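Side-chain contacts in extracellular matrix-binding protein ebh (PDB 4KJM), which probably binds extracellular matrix components as a staphylococcal adhesin, here in one helical segment that combines a FIVAR domain and a GA module: residues I11-G16 with N67-L72; Q21-A26 with N32-A37. One frame throughout, in Å; residues are numbered along the deposited sequence.

Contact 1: I11-G16 with N67-L72. With NA (sodium ion), chain C; ZN (zinc ion), chain E.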
ATOM      1  N   ILE A  11      -9.666   7.579  -3.468  1.00 38.61           N
ATOM      2  CA  ILE A  11      -9.531   7.618  -4.925  1.00 43.61           C
ATOM      3  C   ILE A  11      -8.128   8.184  -5.342  1.00 51.19           C
ATOM      4  O   ILE A  11      -7.553   7.793  -6.334  1.00 54.19           O
ATOM      5  CB  ILE A  11     -10.727   8.230  -5.730  1.00 44.69           C
ATOM      6  CG1 ILE A  11     -10.583   9.678  -5.978  1.00 48.04           C
ATOM      7  CG2 ILE A  11     -12.072   7.985  -5.098  1.00 44.26           C
ATOM      8  CD1 ILE A  11     -10.086   9.993  -7.363  1.00 55.10           C
ATOM      9  N   ASN A  12      -7.609   9.112  -4.564  1.00 44.26           N
ATOM     10  CA  ASN A  12      -6.366   9.806  -4.880  1.00 45.67           C
ATOM     11  C   ASN A  12      -5.154   8.875  -4.691  1.00 43.37           C
ATOM     12  O   ASN A  12      -4.035   9.199  -5.034  1.00 41.08           O
ATOM     13  CB  ASN A  12      -6.218  11.035  -3.989  1.00 52.41           C
ATOM     14  CG  ASN A  12      -7.066  12.211  -4.425  1.00 60.76           C
ATOM     15  OD1 ASN A  12      -7.586  12.245  -5.535  1.00 66.86           O
ATOM     16  ND2 ASN A  12      -7.195  13.187  -3.551  1.00 55.55           N
ATOM     17  N   ASP A  13      -5.404   7.704  -4.145  1.00 41.66           N
ATOM     18  CA  ASP A  13      -4.346   6.729  -3.989  1.00 35.77           C
ATOM     19  C   ASP A  13      -4.255   5.682  -5.098  1.00 30.70           C
ATOM     20  O   ASP A  13      -3.412   4.827  -5.106  1.00 28.03           O
ATOM     21  CB  ASP A  13      -4.482   6.021  -2.681  1.00 40.95           C
ATOM     22  CG  ASP A  13      -3.263   5.283  -2.330  1.00 36.42           C
ATOM     23  OD1 ASP A  13      -2.215   5.837  -2.620  1.00 31.86           O
ATOM     24  OD2 ASP A  13      -3.369   4.194  -1.802  1.00 31.77           O
ATOM     25  N   LYS A  14      -5.187   5.811  -6.003  1.00 30.89           N
ATOM     26  CA  LYS A  14      -5.367   5.014  -7.162  1.00 29.53           C
ATOM     27  C   LYS A  14      -4.049   4.758  -7.894  1.00 25.70           C
ATOM     28  O   LYS A  14      -3.662   3.647  -8.098  1.00 22.62           O
ATOM     29  CB  LYS A  14      -6.361   5.745  -8.039  1.00 33.05           C
ATOM     30  CG  LYS A  14      -6.673   5.169  -9.388  1.00 39.75           C
ATOM     31  CD  LYS A  14      -7.419   6.220 -10.191  1.00 44.29           C
ATOM     32  CE  LYS A  14      -7.464   5.994 -11.687  1.00 43.55           C
ATOM     33  NZ  LYS A  14      -8.756   6.464 -12.283  1.00 39.85           N
ATOM     34  N   SER A  15      -3.363   5.811  -8.267  1.00 24.29           N
ATOM     35  CA  SER A  15      -2.252   5.604  -9.163  1.00 25.11           C
ATOM     36  C   SER A  15      -1.060   4.829  -8.491  1.00 23.80           C
ATOM     37  O   SER A  15      -0.404   4.002  -9.155  1.00 23.94           O
ATOM     38  CB  SER A  15      -1.878   6.927  -9.862  1.00 27.87           C
ATOM     39  OG  SER A  15      -1.339   7.850  -8.961  1.00 33.75           O
ATOM     40  N   GLY A  16      -0.769   5.087  -7.210  1.00 23.44           N
ATOM     41  CA  GLY A  16       0.284   4.390  -6.526  1.00 23.62           C
ATOM     42  C   GLY A  16      -0.120   2.899  -6.291  1.00 22.95           C
ATOM     43  O   GLY A  16       0.705   1.966  -6.387  1.00 23.60           O
ATOM     44  N   ASN A  67     -12.541  -2.443   0.713  1.00 31.98           N
ATOM     45  CA  ASN A  67     -12.651  -3.887   0.621  1.00 33.23           C
ATOM     46  C   ASN A  67     -11.944  -4.396  -0.615  1.00 31.88           C
ATOM     47  O   ASN A  67     -11.215  -5.414  -0.543  1.00 31.35           O
ATOM     48  CB  ASN A  67     -14.144  -4.282   0.606  1.00 36.51           C
ATOM     49  CG  ASN A  67     -14.773  -4.117   1.972  1.00 40.80           C
ATOM     50  OD1 ASN A  67     -14.056  -4.052   2.966  1.00 43.24           O
ATOM     51  ND2 ASN A  67     -16.088  -4.078   2.044  1.00 42.56           N
ATOM     52  N   ALA A  68     -12.096  -3.704  -1.752  1.00 30.17           N
ATOM     53  CA  ALA A  68     -11.410  -4.176  -2.978  1.00 29.07           C
ATOM     54  C   ALA A  68      -9.922  -4.055  -2.830  1.00 27.95           C
ATOM     55  O   ALA A  68      -9.138  -4.917  -3.291  1.00 28.55           O
ATOM     56  CB  ALA A  68     -11.871  -3.457  -4.231  1.00 30.30           C
ATOM     57  N   LYS A  69      -9.483  -2.947  -2.263  1.00 28.16           N
ATOM     58  CA  LYS A  69      -8.076  -2.737  -2.085  1.00 27.36           C
ATOM     59  C   LYS A  69      -7.446  -3.803  -1.140  1.00 28.03           C
ATOM     60  O   LYS A  69      -6.375  -4.349  -1.411  1.00 26.38           O
ATOM     61  CB  LYS A  69      -7.785  -1.320  -1.591  1.00 30.35           C
ATOM     62  CG  LYS A  69      -6.293  -1.027  -1.625  1.00 33.64           C
ATOM     63  CD  LYS A  69      -5.995   0.344  -1.043  1.00 38.83           C
ATOM     64  CE  LYS A  69      -4.514   0.648  -1.150  1.00 43.85           C
ATOM     65  NZ  LYS A  69      -4.325   2.093  -0.826  1.00 54.27           N
ATOM     66  N   HIS A  70      -8.104  -4.058  -0.020  1.00 28.50           N
ATOM     67  CA  HIS A  70      -7.609  -5.027   0.918  1.00 33.52           C
ATOM     68  C   HIS A  70      -7.581  -6.452   0.352  1.00 31.89           C
ATOM     69  O   HIS A  70      -6.661  -7.226   0.656  1.00 32.07           O
ATOM     70  CB  HIS A  70      -8.461  -5.005   2.208  1.00 39.25           C
ATOM     71  CG  HIS A  70      -7.879  -5.813   3.294  1.00 48.91           C
ATOM     72  ND1 HIS A  70      -6.875  -5.337   4.119  1.00 56.22           N
ATOM     73  CD2 HIS A  70      -8.154  -7.074   3.716  1.00 57.43           C
ATOM     74  CE1 HIS A  70      -6.567  -6.271   5.005  1.00 61.59           C
ATOM     75  NE2 HIS A  70      -7.341  -7.324   4.793  1.00 61.20           N
ATOM     76  N   ALA A  71      -8.491  -6.744  -0.559  1.00 33.07           N
ATOM     77  CA  ALA A  71      -8.592  -8.065  -1.212  1.00 31.81           C
ATOM     78  C   ALA A  71      -7.456  -8.306  -2.228  1.00 29.33           C
ATOM     79  O   ALA A  71      -7.127  -9.442  -2.496  1.00 28.95           O
ATOM     80  CB  ALA A  71      -9.978  -8.270  -1.841  1.00 32.10           C
ATOM     81  N   LEU A  72      -6.771  -7.268  -2.704  1.00 26.99           N
ATOM     82  CA  LEU A  72      -5.667  -7.490  -3.657  1.00 26.23           C
ATOM     83  C   LEU A  72      -4.639  -8.402  -3.052  1.00 28.24           C
ATOM     84  O   LEU A  72      -4.282  -8.276  -1.859  1.00 27.41           O
ATOM     85  CB  LEU A  72      -5.020  -6.150  -4.029  1.00 25.17           C
ATOM     86  CG  LEU A  72      -5.941  -5.150  -4.705  1.00 24.66           C
ATOM     87  CD1 LEU A  72      -5.217  -3.850  -4.845  1.00 25.47           C
ATOM     88  CD2 LEU A  72      -6.271  -5.638  -6.091  1.00 25.72           C
TER
HETATM   89 NA    NA C 201      -4.297  -7.604   0.398  1.00 35.19          NA
HETATM   90 ZN    ZN E 203      -0.452   5.410  -2.019  0.50 27.17          ZN
HETATM   91  O   HOH W   1      -0.537   3.617  -1.997  0.40 23.95           O
HETATM   92  O   HOH W   2      -4.108  -5.387  -0.208  1.00 28.14           O
HETATM   93  O   HOH W   3      -2.029  -8.283   0.016  1.00 41.17           O
HETATM   94  O   HOH W   4      -4.591  -9.934   1.189  1.00 39.68           O
HETATM   95  O   HOH W   5       0.949   7.280  -2.506  0.50 17.38           O

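Contact 2: Q21-A26 with N32-A37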
ATOM      1  N   GLN A  21       3.176  -3.886  -6.862  1.00 22.51           N
ATOM      2  CA  GLN A  21       3.238  -5.308  -7.196  1.00 23.37           C
ATOM      3  C   GLN A  21       2.009  -6.009  -6.631  1.00 24.42           C
ATOM      4  O   GLN A  21       1.471  -6.966  -7.210  1.00 25.02           O
ATOM      5  CB  GLN A  21       4.540  -5.892  -6.606  1.00 23.79           C
ATOM      6  CG  GLN A  21       4.806  -7.380  -6.852  1.00 24.75           C
ATOM      7  CD  GLN A  21       3.983  -8.274  -5.955  1.00 25.32           C
ATOM      8  OE1 GLN A  21       3.775  -7.982  -4.775  1.00 24.46           O
ATOM      9  NE2 GLN A  21       3.611  -9.422  -6.473  1.00 26.37           N
ATOM     10  N   ASN A  22       1.532  -5.532  -5.485  1.00 24.73           N
ATOM     11  CA  ASN A  22       0.391  -6.178  -4.858  1.00 23.48           C
ATOM     12  C   ASN A  22      -0.863  -6.086  -5.695  1.00 23.67           C
ATOM     13  O   ASN A  22      -1.699  -6.991  -5.695  1.00 24.75           O
ATOM     14  CB  ASN A  22       0.169  -5.582  -3.448  1.00 26.21           C
ATOM     15  CG  ASN A  22      -0.943  -6.295  -2.695  1.00 29.08           C
ATOM     16  OD1 ASN A  22      -0.875  -7.520  -2.462  1.00 28.57           O
ATOM     17  ND2 ASN A  22      -1.914  -5.511  -2.190  1.00 30.69           N
ATOM     18  N   PHE A  23      -0.992  -5.017  -6.454  1.00 22.99           N
ATOM     19  CA  PHE A  23      -2.085  -4.910  -7.469  1.00 22.04           C
ATOM     20  C   PHE A  23      -1.769  -5.686  -8.739  1.00 22.33           C
ATOM     21  O   PHE A  23      -2.578  -6.480  -9.230  1.00 23.90           O
ATOM     22  CB  PHE A  23      -2.335  -3.467  -7.813  1.00 22.69           C
ATOM     23  CG  PHE A  23      -3.324  -3.310  -8.928  1.00 22.86           C
ATOM     24  CD1 PHE A  23      -4.682  -3.348  -8.682  1.00 22.80           C
ATOM     25  CD2 PHE A  23      -2.877  -3.153 -10.222  1.00 23.01           C
ATOM     26  CE1 PHE A  23      -5.562  -3.219  -9.743  1.00 23.51           C
ATOM     27  CE2 PHE A  23      -3.748  -3.083 -11.287  1.00 24.94           C
ATOM     28  CZ  PHE A  23      -5.099  -3.099 -11.033  1.00 24.42           C
ATOM     29  N   LEU A  24      -0.587  -5.416  -9.284  1.00 22.88           N
ATOM     30  CA  LEU A  24      -0.213  -5.898 -10.613  1.00 23.86           C
ATOM     31  C   LEU A  24      -0.281  -7.437 -10.684  1.00 25.45           C
ATOM     32  O   LEU A  24      -0.712  -7.958 -11.664  1.00 24.96           O
ATOM     33  CB  LEU A  24       1.161  -5.359 -11.043  1.00 24.81           C
ATOM     34  CG  LEU A  24       1.352  -3.834 -11.308  1.00 24.04           C
ATOM     35  CD1 LEU A  24       2.833  -3.473 -11.420  1.00 25.03           C
ATOM     36  CD2 LEU A  24       0.617  -3.501 -12.541  1.00 26.59           C
ATOM     37  N   ASP A  25       0.110  -8.116  -9.590  1.00 24.52           N
ATOM     38  CA  ASP A  25       0.126  -9.549  -9.503  1.00 26.99           C
ATOM     39  C   ASP A  25      -1.120 -10.136  -8.788  1.00 27.80           C
ATOM     40  O   ASP A  25      -1.165 -11.344  -8.542  1.00 28.10           O
ATOM     41  CB  ASP A  25       1.440 -10.069  -8.851  1.00 26.65           C
ATOM     42  CG  ASP A  25       2.629 -10.067  -9.811  1.00 28.47           C
ATOM     43  OD1 ASP A  25       2.422 -10.001 -11.054  1.00 28.67           O
ATOM     44  OD2 ASP A  25       3.784 -10.048  -9.317  1.00 26.47           O
ATOM     45  N   ALA A  26      -2.091  -9.285  -8.410  1.00 26.37           N
ATOM     46  CA  ALA A  26      -3.328  -9.793  -7.861  1.00 26.87           C
ATOM     47  C   ALA A  26      -4.069 -10.574  -8.944  1.00 28.46           C
ATOM     48  O   ALA A  26      -3.862 -10.341 -10.113  1.00 29.04           O
ATOM     49  CB  ALA A  26      -4.183  -8.653  -7.345  1.00 27.05           C
ATOM     50  N   ASN A  32      -9.854  -6.230 -11.284  1.00 33.46           N
ATOM     51  CA  ASN A  32     -11.058  -5.642 -11.849  1.00 36.31           C
ATOM     52  C   ASN A  32     -11.973  -5.039 -10.793  1.00 34.42           C
ATOM     53  O   ASN A  32     -12.498  -3.939 -10.957  1.00 33.46           O
ATOM     54  CB  ASN A  32     -11.859  -6.667 -12.687  1.00 41.27           C
ATOM     55  CG  ASN A  32     -11.119  -7.111 -13.908  1.00 43.43           C
ATOM     56  OD1 ASN A  32     -10.137  -6.508 -14.318  1.00 44.76           O
ATOM     57  ND2 ASN A  32     -11.562  -8.210 -14.472  1.00 47.25           N
ATOM     58  N   ALA A  33     -12.139  -5.745  -9.697  1.00 34.60           N
ATOM     59  CA  ALA A  33     -12.979  -5.250  -8.571  1.00 34.18           C
ATOM     60  C   ALA A  33     -12.431  -3.908  -7.997  1.00 30.43           C
ATOM     61  O   ALA A  33     -13.200  -3.010  -7.681  1.00 29.77           O
ATOM     62  CB  ALA A  33     -13.065  -6.316  -7.478  1.00 34.37           C
ATOM     63  N   TYR A  34     -11.114  -3.773  -7.889  1.00 27.54           N
ATOM     64  CA  TYR A  34     -10.519  -2.515  -7.395  1.00 24.88           C
ATOM     65  C   TYR A  34     -10.761  -1.404  -8.429  1.00 24.54           C
ATOM     66  O   TYR A  34     -11.229  -0.292  -8.070  1.00 23.66           O
ATOM     67  CB  TYR A  34      -9.033  -2.682  -7.078  1.00 23.98           C
ATOM     68  CG  TYR A  34      -8.387  -1.389  -6.684  1.00 23.73           C
ATOM     69  CD1 TYR A  34      -8.643  -0.829  -5.417  1.00 24.22           C
ATOM     70  CD2 TYR A  34      -7.525  -0.720  -7.528  1.00 24.08           C
ATOM     71  CE1 TYR A  34      -8.038   0.368  -5.028  1.00 24.54           C
ATOM     72  CE2 TYR A  34      -6.984   0.521  -7.179  1.00 22.88           C
ATOM     73  CZ  TYR A  34      -7.169   1.011  -5.905  1.00 23.20           C
ATOM     74  OH  TYR A  34      -6.652   2.263  -5.561  1.00 24.08           O
ATOM     75  N   ASN A  35     -10.469  -1.679  -9.690  1.00 31.30           N
ATOM     76  CA  ASN A  35     -10.727  -0.677 -10.724  1.00 32.91           C
ATOM     77  C   ASN A  35     -12.171  -0.233 -10.774  1.00 33.39           C
ATOM     78  O   ASN A  35     -12.454   0.942 -10.868  1.00 33.68           O
ATOM     79  CB  ASN A  35     -10.378  -1.217 -12.123  1.00 37.18           C
ATOM     80  CG  ASN A  35      -8.877  -1.353 -12.340  1.00 38.58           C
ATOM     81  OD1 ASN A  35      -8.136  -0.487 -11.957  1.00 41.14           O
ATOM     82  ND2 ASN A  35      -8.460  -2.414 -13.008  1.00 41.36           N
ATOM     83  N   GLN A  36     -13.088  -1.168 -10.713  1.00 34.12           N
ATOM     84  CA  GLN A  36     -14.522  -0.824 -10.773  1.00 36.36           C
ATOM     85  C   GLN A  36     -14.965   0.019  -9.564  1.00 33.54           C
ATOM     86  O   GLN A  36     -15.693   0.997  -9.712  1.00 33.10           O
ATOM     87  CB  GLN A  36     -15.304  -2.135 -10.882  1.00 39.68           C
ATOM     88  CG  GLN A  36     -15.040  -2.762 -12.239  1.00 44.48           C
ATOM     89  CD  GLN A  36     -15.524  -4.204 -12.384  1.00 49.89           C
ATOM     90  OE1 GLN A  36     -15.025  -4.979 -13.224  1.00 53.11           O
ATOM     91  NE2 GLN A  36     -16.518  -4.561 -11.595  1.00 52.57           N
ATOM     92  N   ALA A  37     -14.443  -0.314  -8.366  1.00 32.38           N
ATOM     93  CA  ALA A  37     -14.762   0.451  -7.126  1.00 31.57           C
ATOM     94  C   ALA A  37     -14.228   1.887  -7.217  1.00 31.29           C
ATOM     95  O   ALA A  37     -14.914   2.848  -6.806  1.00 30.49           O
ATOM     96  CB  ALA A  37     -14.160  -0.232  -5.877  1.00 31.75           C
TER

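Contact 1: I11-G16 with N67-L72
A surface salt bridge within the helical FIVAR domain joins Asp13, in the turn between helices 2-11 and 14-18, to Lys69 near the C-terminal end of helix 55-71. Lys69 NZ donates to Asp13 OD2 at 2.5 Å, nearly along the C-O axis; the length is unusually short and so doubtful in detail. Lysine suits this gap because its chain runs out extended, CG anti to the backbone N (chi1 -171°), and carries the ammonium group across to an aspartate side chain lying at about a right angle to it. The type I beta turn from Ile11 to Lys14 places Asp13 where the chain passes from one helix to the next, its side chain directed at helix 55-71. The short carboxylate serves two cations with different oxygens: OD1 binds a zinc ion at 1.9 Å, while OD2 takes the lysine and a weak bond from a zinc-bound water. Such neighbours would probably favour the ionised carboxylate. Where helix 55-71 ends, the carbonyl oxygens of His70 and Leu72 both bind the same sodium ion, each at 2.4 Å, and Lys69 O accepts a hydrogen bond from one of that ion's waters.

Contact 2: Q21-A26 with N32-A37
Phe23 brings CE1 and CD1 of its ring up to Tyr34 CD2, at 3.9 and 4.0 Å. The ring planes are inclined at 62° with centroids 6.0 Å apart, an oblique aromatic pair. Both side chains hold CG anti to the backbone N (chi1 174° in Phe23, 175° in Tyr34), which sends the two rings out from their helices to meet. Flat, apolar phenylalanine suits this buried place, since it packs between helices 21-24 and 28-44 and asks for no polar partner. Tyrosine gives ring carbons to Phe23 while its hydroxyl end reaches toward the 11-16 turn. The far end of the Phe23 ring reaches Asn35: ND2 stands 4.0 Å from Phe23 CZ, at the ring edge and near its plane, a van der Waals contact, with Asn35 OD1 about as close at 4.1 Å. On the other flank of the short helix, Gln21 NE2 donates a nearly straight 2.9 Å bond to Asp25 OD2, bridging one turn; Asp25 is also salt-bridged to Arg112. Leu18 of helix 14-18 touches Phe23, Tyr34 and Asn35, Leu72 packs on Phe23, and Ala68 and Lys69 of helix 55-71 lie against Tyr34, placing the pair in the core among these helices.

From the N terminus, the chain leaves helix 2-11, turns through Asp13 and runs along helix 14-18 into helix 21-24. Contact 2 then closes a short loop, bringing 21-26 against 32-37 on the following helix 28-44. Contact 1 closes a much longer one, from 11-16 to 67-72 at the end of helix 55-71, so that contact 2 is nested wholly inside it. The contact centres lie about 7 Å apart, and the two contacts touch directly: Tyr34 OH approaches Lys14 CA to 3.4 Å, and Ala68 CB packs on Tyr34 CA. Contact 1 joins the turn leading into helix 14-18 to helix 55-71, and contact 2 joins helix 21-24 to helix 28-44.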